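Local coordinates for type IV secretion system protein DotB (Yersinia pseudotuberculosis IP 31758, PDB 6GEF) that probably hydrolyses ATP as a hexameric motor ATPase of the GspE family that serves a type IVb secretion system, at residues I179-G184 / E318-I323; P157-D162 / I197-M202. All blocks are in the same frame, centred on the assembly; numbering follows the deposited sequence.

Contact 1 of 2, residues I179-G184 / E318-I323; sequences IVMVAG and ETTRFI
Strand 179-183 and the start of strand 320-330 run side by side in the same direction, their axes approaching to 4.8 Å at an angle of 20°. They are neighbours in the mixed sheet of a P-loop NTPase core, where the first strand leads into the probable Walker A loop at G184. Three backbone hydrogen bonds join them. I179 N gives a bent bond to T319 O at 2.7 Å, in the plane of that carbonyl, just where helix 306-319 ends. I179 O then receives R321 N at 2.8 Å, almost straight at the hydrogen although the donor stands above the carbonyl plane. Further on, M181 N donates to F322 O at 3.0 Å, nearly along the C=O axis. The partner of I179 is T320 but that of V180 is F322, a beta bulge that takes up one extra residue at R321.

V180 and F322 lie alongside each other on one face of the sheet, V180 CG1 4.2 Å from F322 CB, with M173 against both. I179, T320, M181 and I323 occupy the other face. There I179 CG1, M181 CG and I323 CG1 are each anti to the carbonyl carbon, and helices 268-280 and 293-302 cover the layer. T319 OG1 turns back to D315 O within its own helix, while T319 CG2 meets I179 CD1 at 3.5 Å where the two side chains cross obliquely, F275 and A278 touching both. M181, with chi2 nearly extended (155°), brings its sulphur beside I323. The two point the same way, and M181 SD lies 4.1 Å from I323 CD1.

Contact 2 of 2, residues P157-D162 / I197-M202; sequences PLPLAD and IIRYIM
P157 opens the segment by crossing the aliphatic stem of R199 obliquely, P157 CB leading, 3.8 Å from R199 CB. The same residue offers its carbonyl to the far end of that arginine, but R199 NH1 reaches P157 O only through a weak hydrogen bond of 3.3 Å, with an N-H...O angle of 125°. A bend at chi3 (-76°) turns the guanidinium back toward the Pro-Leu-Pro segment. Its charge has a firmer partner in E203, one turn on in the same helix, which forms a salt bridge with NH2. L158 directs its side chain away from the helix, while its carbonyl accepts a hydrogen bond from S196 OG. P159, at the N-cap position of helix 160-163, brings its ring to the edge of the guanidinium, near its plane, with P159 CD 3.2 Å from R199 NH1. L160 then reaches across to Y200 at about a right angle. Its CD1 methyl rests over one face of the ring, offset toward the rim and 4.1 Å from the centroid, a CH-pi contact. The other methyl, CD2, approaches Y200 CB. The ring's hydroxyl is tied to N171 OD1, while P167 and V170 of helix 167-172 also touch Y200. The whole is an extended Pro-Leu-Pro segment leading into helix 160-163 and packed on the C-terminal half of helix 187-203, the helix that follows the probable P-loop in this NTPase fold.

How the contacts relate
Both contacts belong to the P-loop NTPase core, and their segments alternate along the chain: 157-162, 179-184, 197-202, then 318-323. Their centres are 18 Å apart, and their nearest atoms come within about 5 Å without touching. Strand 179-183 of contact 1 and helix 187-203 of contact 2 are consecutive, joined by the probable Walker A loop. Contact 1 therefore fixes the strand before that loop to its neighbour inside the sheet, whereas contact 2 fastens the preceding chain to the helix after it. M173 and F285 bridge the two, each touching V180 of contact 1 and I197 of contact 2. Together the two contacts hold the strand and the later half of the helix on either side of that loop.

Contact 1 of 2, residues I179-G184 / E318-I323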
loop_
_atom_site.group_PDB
_atom_site.type_symbol
_atom_site.label_atom_id
_atom_site.label_comp_id
_atom_site.label_asym_id
_atom_site.label_seq_id
_atom_site.Cartn_x
_atom_site.Cartn_y
_atom_site.Cartn_z
ATOM N N ILE A 179 16.330 35.768 -3.858
ATOM C CA ILE A 179 15.378 35.244 -4.821
ATOM C C ILE A 179 14.770 36.433 -5.574
ATOM O O ILE A 179 14.194 37.335 -4.967
ATOM C CB ILE A 179 14.272 34.436 -4.137
ATOM C CG1 ILE A 179 14.880 33.251 -3.371
ATOM C CG2 ILE A 179 13.278 33.915 -5.152
ATOM C CD1 ILE A 179 13.865 32.490 -2.523
ATOM N N VAL A 180 14.918 36.423 -6.902
ATOM C CA VAL A 180 14.162 37.296 -7.781
ATOM C C VAL A 180 13.009 36.486 -8.372
ATOM O O VAL A 180 13.226 35.421 -8.958
ATOM C CB VAL A 180 15.059 37.851 -8.898
ATOM C CG1 VAL A 180 14.278 38.818 -9.789
ATOM C CG2 VAL A 180 16.277 38.544 -8.302
ATOM N N MET A 181 11.794 37.007 -8.222
ATOM C CA MET A 181 10.590 36.327 -8.664
ATOM C C MET A 181 9.878 37.242 -9.671
ATOM O O MET A 181 9.673 38.433 -9.397
ATOM C CB MET A 181 9.652 36.034 -7.495
ATOM C CG MET A 181 10.296 35.169 -6.423
ATOM S SD MET A 181 9.584 35.345 -4.755
ATOM C CE MET A 181 7.963 34.770 -5.027
ATOM N N VAL A 182 9.488 36.681 -10.814
ATOM C CA VAL A 182 8.574 37.302 -11.732
ATOM C C VAL A 182 7.289 36.472 -11.712
ATOM O O VAL A 182 7.298 35.280 -11.949
ATOM C CB VAL A 182 9.130 37.424 -13.167
ATOM C CG1 VAL A 182 10.568 37.943 -13.110
ATOM C CG2 VAL A 182 9.086 36.112 -13.871
ATOM N N ALA A 183 6.158 37.127 -11.446
ATOM C CA ALA A 183 4.872 36.505 -11.311
ATOM C C ALA A 183 4.010 36.795 -12.536
ATOM O O ALA A 183 4.316 37.646 -13.365
ATOM C CB ALA A 183 4.168 36.989 -10.054
ATOM N N GLY A 184 2.917 36.035 -12.642
ATOM C CA GLY A 184 1.959 36.224 -13.691
ATOM C C GLY A 184 1.133 34.992 -13.925
ATOM O O GLY A 184 1.510 33.887 -13.559
ATOM N N GLU A 318 13.389 37.551 4.189
ATOM C CA GLU A 318 14.819 37.758 4.191
ATOM C C GLU A 318 15.505 37.289 2.896
ATOM O O GLU A 318 16.576 37.776 2.568
ATOM C CB GLU A 318 15.457 37.064 5.396
ATOM C CG GLU A 318 15.251 37.793 6.704
ATOM C CD GLU A 318 16.404 38.691 7.080
ATOM O OE1 GLU A 318 16.260 39.935 6.898
ATOM O OE2 GLU A 318 17.426 38.148 7.575
ATOM N N THR A 319 14.887 36.363 2.183
ATOM C CA THR A 319 15.485 35.792 0.989
ATOM C C THR A 319 14.978 36.437 -0.298
ATOM O O THR A 319 15.691 36.443 -1.308
ATOM C CB THR A 319 15.215 34.277 0.902
ATOM O OG1 THR A 319 15.429 33.696 2.186
ATOM C CG2 THR A 319 16.127 33.628 -0.081
ATOM N N THR A 320 13.764 36.999 -0.282
ATOM C CA THR A 320 13.259 37.705 -1.445
ATOM C C THR A 320 14.038 38.999 -1.659
ATOM O O THR A 320 14.282 39.751 -0.714
ATOM C CB THR A 320 11.780 38.024 -1.252
ATOM O OG1 THR A 320 11.065 36.813 -0.917
ATOM C CG2 THR A 320 11.197 38.615 -2.535
ATOM N N ARG A 321 14.465 39.244 -2.898
ATOM C CA ARG A 321 15.150 40.470 -3.259
ATOM C C ARG A 321 14.348 41.388 -4.170
ATOM O O ARG A 321 14.680 42.574 -4.287
ATOM C CB ARG A 321 16.509 40.148 -3.908
ATOM C CG ARG A 321 17.677 40.159 -2.931
ATOM C CD ARG A 321 17.489 41.207 -1.834
ATOM N NE ARG A 321 18.689 42.002 -1.608
ATOM C CZ ARG A 321 18.908 43.182 -2.185
ATOM N NH1 ARG A 321 18.007 43.713 -3.030
ATOM N NH2 ARG A 321 20.031 43.855 -1.915
ATOM N N PHE A 322 13.297 40.875 -4.803
ATOM C CA PHE A 322 12.636 41.592 -5.885
ATOM C C PHE A 322 11.485 40.754 -6.448
ATOM O O PHE A 322 11.656 39.562 -6.728
ATOM C CB PHE A 322 13.632 41.903 -7.031
ATOM C CG PHE A 322 13.119 42.905 -8.003
ATOM C CD1 PHE A 322 12.208 42.523 -8.951
ATOM C CD2 PHE A 322 13.561 44.231 -7.997
ATOM C CE1 PHE A 322 11.723 43.429 -9.885
ATOM C CE2 PHE A 322 13.082 45.124 -8.928
ATOM C CZ PHE A 322 12.163 44.718 -9.863
ATOM N N ILE A 323 10.327 41.393 -6.640
ATOM C CA ILE A 323 9.124 40.704 -7.064
ATOM C C ILE A 323 8.540 41.477 -8.238
ATOM O O ILE A 323 8.142 42.638 -8.091
ATOM C CB ILE A 323 8.084 40.568 -5.928
ATOM C CG1 ILE A 323 8.652 39.744 -4.776
ATOM C CG2 ILE A 323 6.770 40.025 -6.467
ATOM C CD1 ILE A 323 7.640 38.897 -4.027
#

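Contact 2 of 2, residues P157-D162 / I197-M202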
loop_
_atom_site.group_PDB
_atom_site.type_symbol
_atom_site.label_atom_id
_atom_site.label_comp_id
_atom_site.label_asym_id
_atom_site.label_seq_id
_atom_site.Cartn_x
_atom_site.Cartn_y
_atom_site.Cartn_z
ATOM N N PRO A 157 17.176 34.941 -26.600
ATOM C CA PRO A 157 16.577 35.940 -25.719
ATOM C C PRO A 157 16.562 37.317 -26.360
ATOM O O PRO A 157 17.485 37.679 -27.088
ATOM C CB PRO A 157 17.469 35.896 -24.480
ATOM C CG PRO A 157 18.041 34.526 -24.477
ATOM C CD PRO A 157 18.208 34.149 -25.913
ATOM N N LEU A 158 15.508 38.084 -26.104
ATOM C CA LEU A 158 15.381 39.408 -26.674
ATOM C C LEU A 158 16.105 40.423 -25.807
ATOM O O LEU A 158 16.098 40.324 -24.592
ATOM C CB LEU A 158 13.901 39.804 -26.796
ATOM C CG LEU A 158 13.146 39.218 -27.994
ATOM C CD1 LEU A 158 12.907 37.743 -27.839
ATOM C CD2 LEU A 158 11.831 39.957 -28.157
ATOM N N PRO A 159 16.726 41.435 -26.432
ATOM C CA PRO A 159 17.239 42.574 -25.658
ATOM C C PRO A 159 16.191 43.180 -24.738
ATOM O O PRO A 159 14.992 42.972 -24.935
ATOM C CB PRO A 159 17.666 43.561 -26.745
ATOM C CG PRO A 159 17.950 42.720 -27.937
ATOM C CD PRO A 159 16.988 41.583 -27.879
ATOM N N LEU A 160 16.631 43.897 -23.730
ATOM C CA LEU A 160 15.703 44.467 -22.745
ATOM C C LEU A 160 14.792 45.489 -23.399
ATOM O O LEU A 160 13.591 45.531 -23.104
ATOM C CB LEU A 160 16.481 45.082 -21.577
ATOM C CG LEU A 160 17.490 44.184 -20.878
ATOM C CD1 LEU A 160 17.984 44.796 -19.597
ATOM C CD2 LEU A 160 16.956 42.779 -20.650
ATOM N N ALA A 161 15.354 46.317 -24.290
ATOM C CA ALA A 161 14.545 47.320 -24.983
ATOM C C ALA A 161 13.382 46.667 -25.728
ATOM O O ALA A 161 12.286 47.218 -25.765
ATOM C CB ALA A 161 15.422 48.134 -25.926
ATOM N N ASP A 162 13.610 45.508 -26.312
ATOM C CA ASP A 162 12.589 44.859 -27.133
ATOM C C ASP A 162 11.401 44.409 -26.294
ATOM O O ASP A 162 10.254 44.493 -26.752
ATOM C CB ASP A 162 13.174 43.674 -27.914
ATOM C CG ASP A 162 14.262 44.109 -28.893
ATOM O OD1 ASP A 162 14.795 45.236 -28.762
ATOM O OD2 ASP A 162 14.583 43.324 -29.793
ATOM N N ILE A 197 16.722 38.886 -19.097
ATOM C CA ILE A 197 17.545 39.266 -17.949
ATOM C C ILE A 197 18.851 38.447 -17.906
ATOM O O ILE A 197 19.901 38.952 -17.546
ATOM C CB ILE A 197 16.759 39.133 -16.632
ATOM C CG1 ILE A 197 15.629 40.153 -16.571
ATOM C CG2 ILE A 197 17.690 39.299 -15.442
ATOM C CD1 ILE A 197 14.924 40.243 -15.231
ATOM N N ILE A 198 18.776 37.188 -18.310
ATOM C CA ILE A 198 19.937 36.318 -18.274
ATOM C C ILE A 198 20.933 36.677 -19.401
ATOM O O ILE A 198 22.142 36.639 -19.189
ATOM C CB ILE A 198 19.522 34.841 -18.323
ATOM C CG1 ILE A 198 18.851 34.440 -17.018
ATOM C CG2 ILE A 198 20.713 33.945 -18.592
ATOM C CD1 ILE A 198 18.297 33.038 -16.954
ATOM N N ARG A 199 20.430 36.997 -20.588
ATOM C CA ARG A 199 21.282 37.439 -21.657
ATOM C C ARG A 199 21.966 38.748 -21.282
ATOM O O ARG A 199 23.172 38.955 -21.540
ATOM C CB ARG A 199 20.507 37.566 -22.963
ATOM C CG ARG A 199 19.957 38.946 -23.257
ATOM C CD ARG A 199 19.690 39.134 -24.715
ATOM N NE ARG A 199 20.914 39.351 -25.501
ATOM C CZ ARG A 199 20.920 39.804 -26.752
ATOM N NH1 ARG A 199 19.788 40.058 -27.394
ATOM N NH2 ARG A 199 22.063 40.020 -27.370
ATOM N N TYR A 200 21.216 39.704 -20.739
ATOM C CA TYR A 200 21.812 40.900 -20.163
ATOM C C TYR A 200 22.915 40.553 -19.167
ATOM O O TYR A 200 24.022 41.101 -19.235
ATOM C CB TYR A 200 20.739 41.757 -19.490
ATOM C CG TYR A 200 21.287 42.982 -18.791
ATOM C CD1 TYR A 200 21.759 44.085 -19.517
ATOM C CD2 TYR A 200 21.293 43.059 -17.397
ATOM C CE1 TYR A 200 22.255 45.187 -18.880
ATOM C CE2 TYR A 200 21.814 44.150 -16.742
ATOM C CZ TYR A 200 22.281 45.233 -17.488
ATOM O OH TYR A 200 22.742 46.366 -16.854
ATOM N N ILE A 201 22.634 39.615 -18.265
ATOM C CA ILE A 201 23.611 39.241 -17.253
ATOM C C ILE A 201 24.893 38.747 -17.902
ATOM O O ILE A 201 25.993 39.217 -17.570
ATOM C CB ILE A 201 23.024 38.191 -16.280
ATOM C CG1 ILE A 201 22.164 38.873 -15.224
ATOM C CG2 ILE A 201 24.130 37.379 -15.621
ATOM C CD1 ILE A 201 21.561 37.906 -14.228
ATOM N N MET A 202 24.777 37.818 -18.833
ATOM C CA MET A 202 25.959 37.264 -19.506
ATOM C C MET A 202 26.723 38.349 -20.282
ATOM O O MET A 202 27.945 38.374 -20.250
ATOM C CB MET A 202 25.554 36.138 -20.447
ATOM C CG MET A 202 24.959 34.936 -19.785
ATOM S SD MET A 202 24.418 33.679 -20.957
ATOM C CE MET A 202 26.017 32.989 -21.418
#